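Local coordinates for protein alpha-L-rhamnosidase (Klebsiella oxytoca, PDB 4XHC) that hydrolyses terminal non-reducing alpha-L-rhamnose residues of rhamnosides as a GH78-family glycosidase and holds rhamnose in its pocket, at residues R279-V284 with V336-T341; F308-Y313 with L375-Q380; L340-A345 with D354-I359. All blocks are in the same frame, centred on the assembly; numbering follows the deposited sequence.

Contact 1: R279-V284 with V336-T341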
loop_
_atom_site.group_PDB
_atom_site.type_symbol
_atom_site.label_atom_id
_atom_site.label_comp_id
_atom_site.label_asym_id
_atom_site.label_seq_id
_atom_site.Cartn_x
_atom_site.Cartn_y
_atom_site.Cartn_z
ATOM N N ARG A 279 -9.138 10.223 34.816
ATOM C CA ARG A 279 -10.370 10.989 34.721
ATOM C C ARG A 279 -10.264 12.070 35.782
ATOM O O ARG A 279 -9.509 11.912 36.734
ATOM C CB ARG A 279 -11.588 10.095 34.944
ATOM C CG ARG A 279 -12.886 10.695 34.419
ATOM C CD ARG A 279 -13.995 9.663 34.310
ATOM N NE ARG A 279 -14.424 9.215 35.628
ATOM C CZ ARG A 279 -15.295 8.237 35.855
ATOM N NH1 ARG A 279 -15.856 7.571 34.855
ATOM N NH2 ARG A 279 -15.599 7.923 37.101
ATOM N N GLU A 280 -10.996 13.166 35.625
ATOM C CA GLU A 280 -10.807 14.325 36.501
ATOM C C GLU A 280 -11.178 14.020 37.950
ATOM O O GLU A 280 -10.592 14.586 38.860
ATOM C CB GLU A 280 -11.553 15.561 35.962
ATOM C CG GLU A 280 -12.627 16.164 36.868
ATOM C CD GLU A 280 -13.290 17.399 36.266
ATOM O OE1 GLU A 280 -12.569 18.377 35.958
ATOM O OE2 GLU A 280 -14.539 17.389 36.105
ATOM N N ASP A 281 -12.137 13.120 38.161
ATOM C CA ASP A 281 -12.482 12.666 39.514
ATOM C C ASP A 281 -11.475 11.664 40.101
ATOM O O ASP A 281 -11.688 11.157 41.199
ATOM C CB ASP A 281 -13.900 12.073 39.546
ATOM C CG ASP A 281 -13.996 10.713 38.863
ATOM O OD1 ASP A 281 -13.064 10.316 38.127
ATOM O OD2 ASP A 281 -15.018 10.031 39.065
ATOM N N GLY A 282 -10.403 11.364 39.368
ATOM C CA GLY A 282 -9.321 10.515 39.867
ATOM C C GLY A 282 -9.334 9.055 39.427
ATOM O O GLY A 282 -8.393 8.332 39.724
ATOM N N MET A 283 -10.380 8.608 38.731
ATOM C CA MET A 283 -10.438 7.209 38.265
ATOM C C MET A 283 -9.468 6.912 37.115
ATOM O O MET A 283 -9.405 7.649 36.133
ATOM C CB MET A 283 -11.858 6.814 37.822
ATOM C CG MET A 283 -12.054 5.305 37.689
ATOM S SD MET A 283 -13.737 4.896 37.218
ATOM C CE MET A 283 -13.660 3.115 36.982
ATOM N N VAL A 284 -8.742 5.809 37.240
ATOM C CA VAL A 284 -7.811 5.392 36.207
ATOM C C VAL A 284 -8.564 4.737 35.049
ATOM O O VAL A 284 -9.620 4.133 35.245
ATOM C CB VAL A 284 -6.728 4.419 36.738
ATOM C CG1 VAL A 284 -5.958 5.037 37.888
ATOM C CG2 VAL A 284 -7.338 3.089 37.150
ATOM N N VAL A 336 -10.514 2.823 45.330
ATOM C CA VAL A 336 -11.383 2.222 46.327
ATOM C C VAL A 336 -12.493 3.180 46.750
ATOM O O VAL A 336 -13.629 2.763 46.846
ATOM C CB VAL A 336 -10.583 1.761 47.559
ATOM C CG1 VAL A 336 -11.514 1.200 48.619
ATOM C CG2 VAL A 336 -9.547 0.721 47.161
ATOM N N GLU A 337 -12.172 4.446 47.016
ATOM C CA GLU A 337 -13.191 5.444 47.399
ATOM C C GLU A 337 -14.307 5.417 46.354
ATOM O O GLU A 337 -15.478 5.319 46.691
ATOM C CB GLU A 337 -12.616 6.883 47.502
ATOM C CG GLU A 337 -11.778 7.244 48.747
ATOM C CD GLU A 337 -10.998 8.588 48.604
ATOM O OE1 GLU A 337 -11.502 9.528 47.944
ATOM O OE2 GLU A 337 -9.871 8.729 49.145
ATOM N N LEU A 338 -13.922 5.475 45.082
ATOM C CA LEU A 338 -14.890 5.525 43.977
ATOM C C LEU A 338 -15.672 4.229 43.814
ATOM O O LEU A 338 -16.893 4.256 43.682
ATOM C CB LEU A 338 -14.197 5.871 42.665
ATOM C CG LEU A 338 -13.660 7.304 42.596
ATOM C CD1 LEU A 338 -12.723 7.440 41.411
ATOM C CD2 LEU A 338 -14.799 8.321 42.517
ATOM N N ALA A 339 -14.983 3.097 43.855
ATOM C CA ALA A 339 -15.663 1.805 43.773
ATOM C C ALA A 339 -16.721 1.604 44.878
ATOM O O ALA A 339 -17.828 1.147 44.600
ATOM C CB ALA A 339 -14.651 0.674 43.793
ATOM N N LEU A 340 -16.407 1.990 46.110
ATOM C CA LEU A 340 -17.353 1.819 47.218
ATOM C C LEU A 340 -18.668 2.586 47.048
ATOM O O LEU A 340 -19.668 2.241 47.688
ATOM C CB LEU A 340 -16.702 2.208 48.552
ATOM C CG LEU A 340 -15.578 1.297 49.054
ATOM C CD1 LEU A 340 -14.902 1.939 50.252
ATOM C CD2 LEU A 340 -16.083 -0.096 49.397
ATOM N N THR A 341 -18.675 3.628 46.217
ATOM C CA THR A 341 -19.914 4.378 45.958
ATOM C C THR A 341 -20.912 3.582 45.105
ATOM O O THR A 341 -22.074 3.954 45.013
ATOM C CB THR A 341 -19.664 5.743 45.263
ATOM O OG1 THR A 341 -19.150 5.534 43.941
ATOM C CG2 THR A 341 -18.697 6.602 46.068
#

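Contact 2: F308-Y313 with L375-Q380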
loop_
_atom_site.group_PDB
_atom_site.type_symbol
_atom_site.label_atom_id
_atom_site.label_comp_id
_atom_site.label_asym_id
_atom_site.label_seq_id
_atom_site.Cartn_x
_atom_site.Cartn_y
_atom_site.Cartn_z
ATOM N N PHE A 308 -5.662 -1.702 39.864
ATOM C CA PHE A 308 -4.528 -0.842 40.165
ATOM C C PHE A 308 -3.985 -1.146 41.564
ATOM O O PHE A 308 -2.767 -1.181 41.778
ATOM C CB PHE A 308 -4.919 0.632 40.071
ATOM C CG PHE A 308 -3.752 1.573 40.169
ATOM C CD1 PHE A 308 -3.047 1.942 39.032
ATOM C CD2 PHE A 308 -3.347 2.078 41.399
ATOM C CE1 PHE A 308 -1.965 2.805 39.122
ATOM C CE2 PHE A 308 -2.267 2.938 41.493
ATOM C CZ PHE A 308 -1.577 3.304 40.354
ATOM N N VAL A 309 -4.886 -1.391 42.509
ATOM C CA VAL A 309 -4.480 -1.686 43.874
ATOM C C VAL A 309 -3.680 -2.977 43.930
ATOM O O VAL A 309 -2.628 -3.022 44.583
ATOM C CB VAL A 309 -5.683 -1.828 44.825
ATOM C CG1 VAL A 309 -5.214 -2.162 46.237
ATOM C CG2 VAL A 309 -6.519 -0.558 44.824
ATOM N N ASP A 310 -4.172 -4.026 43.267
ATOM C CA ASP A 310 -3.509 -5.326 43.368
ATOM C C ASP A 310 -2.161 -5.317 42.633
ATOM O O ASP A 310 -1.199 -5.931 43.101
ATOM C CB ASP A 310 -4.409 -6.474 42.887
ATOM C CG ASP A 310 -3.872 -7.869 43.290
ATOM O OD1 ASP A 310 -3.448 -8.085 44.454
ATOM O OD2 ASP A 310 -3.873 -8.760 42.423
ATOM N N VAL A 311 -2.076 -4.599 41.515
ATOM C CA VAL A 311 -0.799 -4.473 40.810
ATOM C C VAL A 311 0.234 -3.759 41.683
ATOM O O VAL A 311 1.389 -4.177 41.735
ATOM C CB VAL A 311 -0.930 -3.732 39.460
ATOM C CG1 VAL A 311 0.440 -3.574 38.812
ATOM C CG2 VAL A 311 -1.864 -4.489 38.526
ATOM N N LEU A 312 -0.181 -2.684 42.350
ATOM C CA LEU A 312 0.719 -1.942 43.235
ATOM C C LEU A 312 1.173 -2.810 44.402
ATOM O O LEU A 312 2.351 -2.804 44.760
ATOM C CB LEU A 312 0.051 -0.671 43.759
ATOM C CG LEU A 312 0.933 0.311 44.542
ATOM C CD1 LEU A 312 2.127 0.776 43.730
ATOM C CD2 LEU A 312 0.123 1.518 44.991
ATOM N N TYR A 313 0.246 -3.565 44.981
ATOM C CA TYR A 313 0.578 -4.474 46.074
ATOM C C TYR A 313 1.580 -5.562 45.631
ATOM O O TYR A 313 2.598 -5.770 46.305
ATOM C CB TYR A 313 -0.693 -5.092 46.687
ATOM C CG TYR A 313 -0.397 -6.205 47.666
ATOM C CD1 TYR A 313 0.108 -5.927 48.932
ATOM C CD2 TYR A 313 -0.592 -7.544 47.312
ATOM C CE1 TYR A 313 0.402 -6.948 49.823
ATOM C CE2 TYR A 313 -0.306 -8.572 48.197
ATOM C CZ TYR A 313 0.191 -8.268 49.447
ATOM O OH TYR A 313 0.489 -9.282 50.314
ATOM N N LEU A 375 -14.327 -6.422 44.289
ATOM C CA LEU A 375 -14.258 -5.342 45.257
ATOM C C LEU A 375 -13.662 -5.827 46.574
ATOM O O LEU A 375 -12.765 -5.196 47.128
ATOM C CB LEU A 375 -15.657 -4.758 45.493
ATOM C CG LEU A 375 -15.757 -3.645 46.534
ATOM C CD1 LEU A 375 -14.808 -2.509 46.189
ATOM C CD2 LEU A 375 -17.190 -3.152 46.622
ATOM N N ILE A 376 -14.172 -6.948 47.070
ATOM C CA ILE A 376 -13.707 -7.515 48.336
ATOM C C ILE A 376 -12.249 -7.971 48.240
ATOM O O ILE A 376 -11.478 -7.816 49.180
ATOM C CB ILE A 376 -14.594 -8.700 48.767
ATOM C CG1 ILE A 376 -15.998 -8.200 49.113
ATOM C CG2 ILE A 376 -13.985 -9.430 49.960
ATOM C CD1 ILE A 376 -17.027 -9.301 49.246
ATOM N N TYR A 377 -11.884 -8.538 47.096
ATOM C CA TYR A 377 -10.512 -8.977 46.847
ATOM C C TYR A 377 -9.538 -7.803 46.899
ATOM O O TYR A 377 -8.474 -7.896 47.519
ATOM C CB TYR A 377 -10.424 -9.669 45.474
ATOM C CG TYR A 377 -9.063 -10.237 45.146
ATOM C CD1 TYR A 377 -8.115 -9.470 44.493
ATOM C CD2 TYR A 377 -8.730 -11.549 45.486
ATOM C CE1 TYR A 377 -6.865 -9.983 44.198
ATOM C CE2 TYR A 377 -7.489 -12.072 45.192
ATOM C CZ TYR A 377 -6.560 -11.283 44.548
ATOM O OH TYR A 377 -5.318 -11.775 44.246
ATOM N N CYS A 378 -9.912 -6.698 46.253
ATOM C CA CYS A 378 -9.026 -5.538 46.131
ATOM C C CYS A 378 -9.038 -4.650 47.385
ATOM O O CYS A 378 -8.020 -4.063 47.758
ATOM C CB CYS A 378 -9.347 -4.755 44.851
ATOM S SG CYS A 378 -8.880 -5.636 43.320
ATOM N N LEU A 379 -10.168 -4.591 48.072
ATOM C CA LEU A 379 -10.213 -3.928 49.377
ATOM C C LEU A 379 -9.230 -4.570 50.355
ATOM O O LEU A 379 -8.524 -3.878 51.072
ATOM C CB LEU A 379 -11.619 -3.973 49.950
ATOM C CG LEU A 379 -11.826 -3.180 51.228
ATOM C CD1 LEU A 379 -11.455 -1.724 51.035
ATOM C CD2 LEU A 379 -13.272 -3.295 51.670
ATOM N N GLN A 380 -9.171 -5.896 50.369
ATOM C CA GLN A 380 -8.215 -6.622 51.217
ATOM C C GLN A 380 -6.771 -6.171 50.980
ATOM O O GLN A 380 -6.014 -6.000 51.926
ATOM C CB GLN A 380 -8.351 -8.134 50.974
ATOM C CG GLN A 380 -7.432 -9.038 51.794
ATOM C CD GLN A 380 -7.688 -8.957 53.282
ATOM O OE1 GLN A 380 -8.415 -9.775 53.840
ATOM N NE2 GLN A 380 -7.105 -7.966 53.929
#

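Contact 3: L340-A345 with D354-I359. With RAM (alpha-L-rhamnopyranose), chain C.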
loop_
_atom_site.group_PDB
_atom_site.type_symbol
_atom_site.label_atom_id
_atom_site.label_comp_id
_atom_site.label_asym_id
_atom_site.label_seq_id
_atom_site.Cartn_x
_atom_site.Cartn_y
_atom_site.Cartn_z
ATOM N N LEU A 340 -16.407 1.990 46.110
ATOM C CA LEU A 340 -17.353 1.819 47.218
ATOM C C LEU A 340 -18.668 2.586 47.048
ATOM O O LEU A 340 -19.668 2.241 47.688
ATOM C CB LEU A 340 -16.702 2.208 48.552
ATOM C CG LEU A 340 -15.578 1.297 49.054
ATOM C CD1 LEU A 340 -14.902 1.939 50.252
ATOM C CD2 LEU A 340 -16.083 -0.096 49.397
ATOM N N THR A 341 -18.675 3.628 46.217
ATOM C CA THR A 341 -19.914 4.378 45.958
ATOM C C THR A 341 -20.912 3.582 45.105
ATOM O O THR A 341 -22.074 3.954 45.013
ATOM C CB THR A 341 -19.664 5.743 45.263
ATOM O OG1 THR A 341 -19.150 5.534 43.941
ATOM C CG2 THR A 341 -18.697 6.602 46.068
ATOM N N ARG A 342 -20.476 2.487 44.489
ATOM C CA ARG A 342 -21.413 1.665 43.740
ATOM C C ARG A 342 -22.253 0.717 44.609
ATOM O O ARG A 342 -23.152 0.058 44.102
ATOM C CB ARG A 342 -20.706 0.880 42.636
ATOM C CG ARG A 342 -21.552 0.833 41.377
ATOM C CD ARG A 342 -21.088 -0.217 40.411
ATOM N NE ARG A 342 -22.197 -0.702 39.597
ATOM C CZ ARG A 342 -22.538 -0.230 38.405
ATOM N NH1 ARG A 342 -21.881 0.778 37.845
ATOM N NH2 ARG A 342 -23.550 -0.788 37.762
ATOM N N CYS A 343 -21.965 0.642 45.901
ATOM C CA CYS A 343 -22.736 -0.207 46.800
ATOM C C CYS A 343 -24.002 0.491 47.237
ATOM O O CYS A 343 -23.987 1.685 47.465
ATOM C CB CYS A 343 -21.907 -0.577 48.023
ATOM S SG CYS A 343 -20.392 -1.470 47.586
ATOM N N ASP A 344 -25.091 -0.267 47.347
ATOM C CA ASP A 344 -26.345 0.240 47.913
ATOM C C ASP A 344 -26.247 0.311 49.450
ATOM O O ASP A 344 -25.177 0.045 50.027
ATOM C CB ASP A 344 -27.561 -0.594 47.436
ATOM C CG ASP A 344 -27.532 -2.063 47.903
ATOM O OD1 ASP A 344 -26.971 -2.375 48.982
ATOM O OD2 ASP A 344 -28.095 -2.920 47.179
ATOM N N ALA A 345 -27.355 0.682 50.100
ATOM C CA ALA A 345 -27.426 0.757 51.565
ATOM C C ALA A 345 -26.961 -0.547 52.226
ATOM O O ALA A 345 -26.147 -0.514 53.149
ATOM C CB ALA A 345 -28.840 1.108 52.018
ATOM N N ASP A 354 -25.146 -1.711 31.073
ATOM C CA ASP A 354 -23.994 -1.165 30.343
ATOM C C ASP A 354 -22.712 -1.980 30.641
ATOM O O ASP A 354 -22.737 -2.890 31.466
ATOM C CB ASP A 354 -23.807 0.332 30.648
ATOM C CG ASP A 354 -23.654 0.622 32.135
ATOM O OD1 ASP A 354 -24.617 0.386 32.901
ATOM O OD2 ASP A 354 -22.568 1.082 32.543
ATOM N N TRP A 355 -21.614 -1.668 29.950
ATOM C CA TRP A 355 -20.345 -2.411 30.080
ATOM C C TRP A 355 -19.472 -1.740 31.144
ATOM O O TRP A 355 -18.437 -1.139 30.856
ATOM C CB TRP A 355 -19.644 -2.470 28.716
ATOM C CG TRP A 355 -18.504 -3.467 28.603
ATOM C CD1 TRP A 355 -18.543 -4.804 28.878
ATOM C CD2 TRP A 355 -17.177 -3.195 28.141
ATOM N NE1 TRP A 355 -17.312 -5.378 28.644
ATOM C CE2 TRP A 355 -16.457 -4.410 28.190
ATOM C CE3 TRP A 355 -16.522 -2.038 27.702
ATOM C CZ2 TRP A 355 -15.120 -4.497 27.820
ATOM C CZ3 TRP A 355 -15.199 -2.122 27.337
ATOM C CH2 TRP A 355 -14.509 -3.344 27.394
ATOM N N TRP A 356 -19.921 -1.865 32.390
ATOM C CA TRP A 356 -19.352 -1.139 33.523
ATOM C C TRP A 356 -18.229 -1.892 34.225
ATOM O O TRP A 356 -17.447 -1.294 34.956
ATOM C CB TRP A 356 -20.450 -0.779 34.528
ATOM C CG TRP A 356 -21.177 -1.952 35.157
ATOM C CD1 TRP A 356 -22.237 -2.627 34.641
ATOM C CD2 TRP A 356 -20.906 -2.543 36.432
ATOM N NE1 TRP A 356 -22.633 -3.622 35.501
ATOM C CE2 TRP A 356 -21.837 -3.589 36.614
ATOM C CE3 TRP A 356 -19.967 -2.286 37.444
ATOM C CZ2 TRP A 356 -21.854 -4.382 37.765
ATOM C CZ3 TRP A 356 -19.978 -3.077 38.584
ATOM C CH2 TRP A 356 -20.918 -4.113 38.736
ATOM N N VAL A 357 -18.164 -3.198 33.998
ATOM C CA VAL A 357 -17.130 -4.065 34.546
ATOM C C VAL A 357 -16.841 -5.163 33.505
ATOM O O VAL A 357 -17.729 -5.550 32.744
ATOM C CB VAL A 357 -17.589 -4.666 35.884
ATOM C CG1 VAL A 357 -18.848 -5.499 35.718
ATOM C CG2 VAL A 357 -16.480 -5.487 36.530
ATOM N N PHE A 358 -15.606 -5.660 33.444
ATOM C CA PHE A 358 -15.264 -6.631 32.400
ATOM C C PHE A 358 -15.494 -8.105 32.766
ATOM O O PHE A 358 -16.386 -8.740 32.221
ATOM C CB PHE A 358 -13.832 -6.453 31.889
ATOM C CG PHE A 358 -13.432 -7.528 30.929
ATOM C CD1 PHE A 358 -14.119 -7.684 29.735
ATOM C CD2 PHE A 358 -12.426 -8.426 31.242
ATOM C CE1 PHE A 358 -13.786 -8.691 28.855
ATOM C CE2 PHE A 358 -12.089 -9.445 30.359
ATOM C CZ PHE A 358 -12.770 -9.575 29.164
ATOM N N ILE A 359 -14.656 -8.646 33.647
ATOM C CA ILE A 359 -14.753 -10.044 34.115
ATOM C C ILE A 359 -14.392 -11.122 33.088
ATOM O O ILE A 359 -13.505 -11.928 33.353
ATOM C CB ILE A 359 -16.136 -10.375 34.697
ATOM C CG1 ILE A 359 -16.578 -9.303 35.711
ATOM C CG2 ILE A 359 -16.129 -11.757 35.331
ATOM C CD1 ILE A 359 -15.673 -9.131 36.913
HETATM C C1 RAM C . -10.156 -6.612 24.818
HETATM C C2 RAM C . -8.848 -7.366 24.952
HETATM C C3 RAM C . -8.106 -6.935 26.203
HETATM C C4 RAM C . -9.095 -6.797 27.348
HETATM C C5 RAM C . -10.023 -5.630 27.053
HETATM C C6 RAM C . -11.409 -5.811 27.619
HETATM O O1 RAM C . -10.316 -6.264 23.499
HETATM O O2 RAM C . -9.184 -8.739 25.065
HETATM O O3 RAM C . -7.097 -7.886 26.548
HETATM O O4 RAM C . -8.414 -6.545 28.563
HETATM O O5 RAM C . -10.150 -5.442 25.627
#

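Contact 1: R279-V284 with V336-T341
M283 and L338 mark the closest approach of the two backbones, their CA atoms 7.4 Å apart, where a tight turn leans against helix 322-340. Residues R279 to G282 form a type I turn, closed by G282 N bonding to R279 O at 2.8 Å. R279 N in turn reaches M283 O at 2.9 Å, and G282, at phi 99° and psi -6°, has the backbone angles of the bulge glycine in a type I turn with a G1 beta bulge. The side chain that bridges the gap is L338. Its CD1 methyl lies 3.7 Å from M283 CB, at the root of the methionine chain, while its other branch, CD2, comes within 3.9 Å of D281 OD2. This is apolar packing with a carboxylate oxygen at its margin, and it buries 131 Å² over both sides. D281 is itself fixed within the turn. R279 takes it side-on with two nitrogens, NE to OD1 at 3.1 Å and NH2 to OD2 on its syn side at 2.9 Å. OD1 also accepts from M283 N, an Asx turn, and the two donors approach this oxygen from opposite faces of the carboxylate plane. With CG tucked between backbone N and carbonyl carbon (chi1 72°), the carboxylate can fold back over its own turn. Beside the contact, the Q335 side chain bonds to both G282 O and V284 N, tying the turn to the same helix by polar links. The arrangement joins a bulged turn between two short strands to a helix of the six-hairpin glycosidase domain.

Contact 2: F308-Y313 with L375-Q380
Y377 and C378 of helix 368-389 meet V309 and D310 of helix 302-319 in a buried helix-to-helix contact of the alpha/alpha barrel expected of a six-hairpin glycosidase. The helices come close: the CA atoms of D310 and C378 are 6.2 Å apart, and 166 Å² is buried over both sides. At the start of 375-380, L375 and I376 pack instead on L404 and L401 of helix 391-412, placing 368-389 between two other helices. Y377 is the first residue to reach across. With CG opposite the backbone N (chi1 -177°), the ring extends toward D310, and CE1 at its edge lies 3.7 Å from D310 OD2. That oxygen lies near the ring plane, and the carboxylate stands almost upright to the ring, the two planes 81° apart. Y377 OH, at 3.8 Å from D310 OD2, makes no hydrogen bond there. The strong partner of OD2 is R251, through a salt bridge from NH1 that probably balances much of the acid's charge, and R381, which makes a cation-pi contact with Y377, is only a long, weak ion partner of OD1. C378 follows, ahead of L379, which points its CB away from this interface and packs on V336 of helix 322-340. Although C378 buries more area here than any other residue of the two segments, the closest touch is by its backbone: C378 O lies 3.7 Å from V309 CG1.

Contact 3: L340-A345 with D354-I359
A cation-pi stack between R342 and W356 joins two parts of the connection that runs from helix 322-340 to helix 368-389 in the glycosidase domain. The backbones stay far apart, with CA atoms 10.8 Å from each other, so the contact is made by side chains alone. The guanidinium lies flat over the indole: the planes differ by 1°, and CZ is 3.6 Å from the centroid of the six-membered ring, 20° off its normal. NE sits above the outer part of that ring, 3.4 Å from CZ3, while NH2 reaches inward over CD2. The R342 chain is extended from CG to NE, which carries the group across the gap. Its polar edge is held as well, since NE donates to R350 O and NH2 bonds to S352 OG. V357 CG1 covers the other indole face, so W356 is sandwiched between a cation and a methyl group. W355, just before W356, and F358, two residues after it, belong to the rhamnose pocket. The C6 methyl of the sugar lies 3.9 Å from W355 CZ2, near the plane of that ring at its edge, and over one face of F358, 3.9 Å from CD1. Because hydrogen bonds set the rotation of the guanidinium while the stack uses its face, the arginine can satisfy both at once, and the charge probably polarises the indole.

How the contacts relate
Helix 322-340 and the chain leaving it tie the three sites together. Contacts 1 and 3 have centres about 11 Å apart and share L340 and T341. Contact 2 lies deeper, its centre about 14 Å from that of contact 1 and about 15 Å from that of contact 3. It touches both: V336 CG1 of contact 1 packs on L379 CD1 of contact 2 at 3.8 Å, and C343 SG of contact 3 meets L375 CD2 at 3.7 Å. Of the three, contact 3 is the one with residues in the rhamnose pocket, whereas the M283 side chain of contact 1 remains about 13 Å from the sugar between nearest atoms.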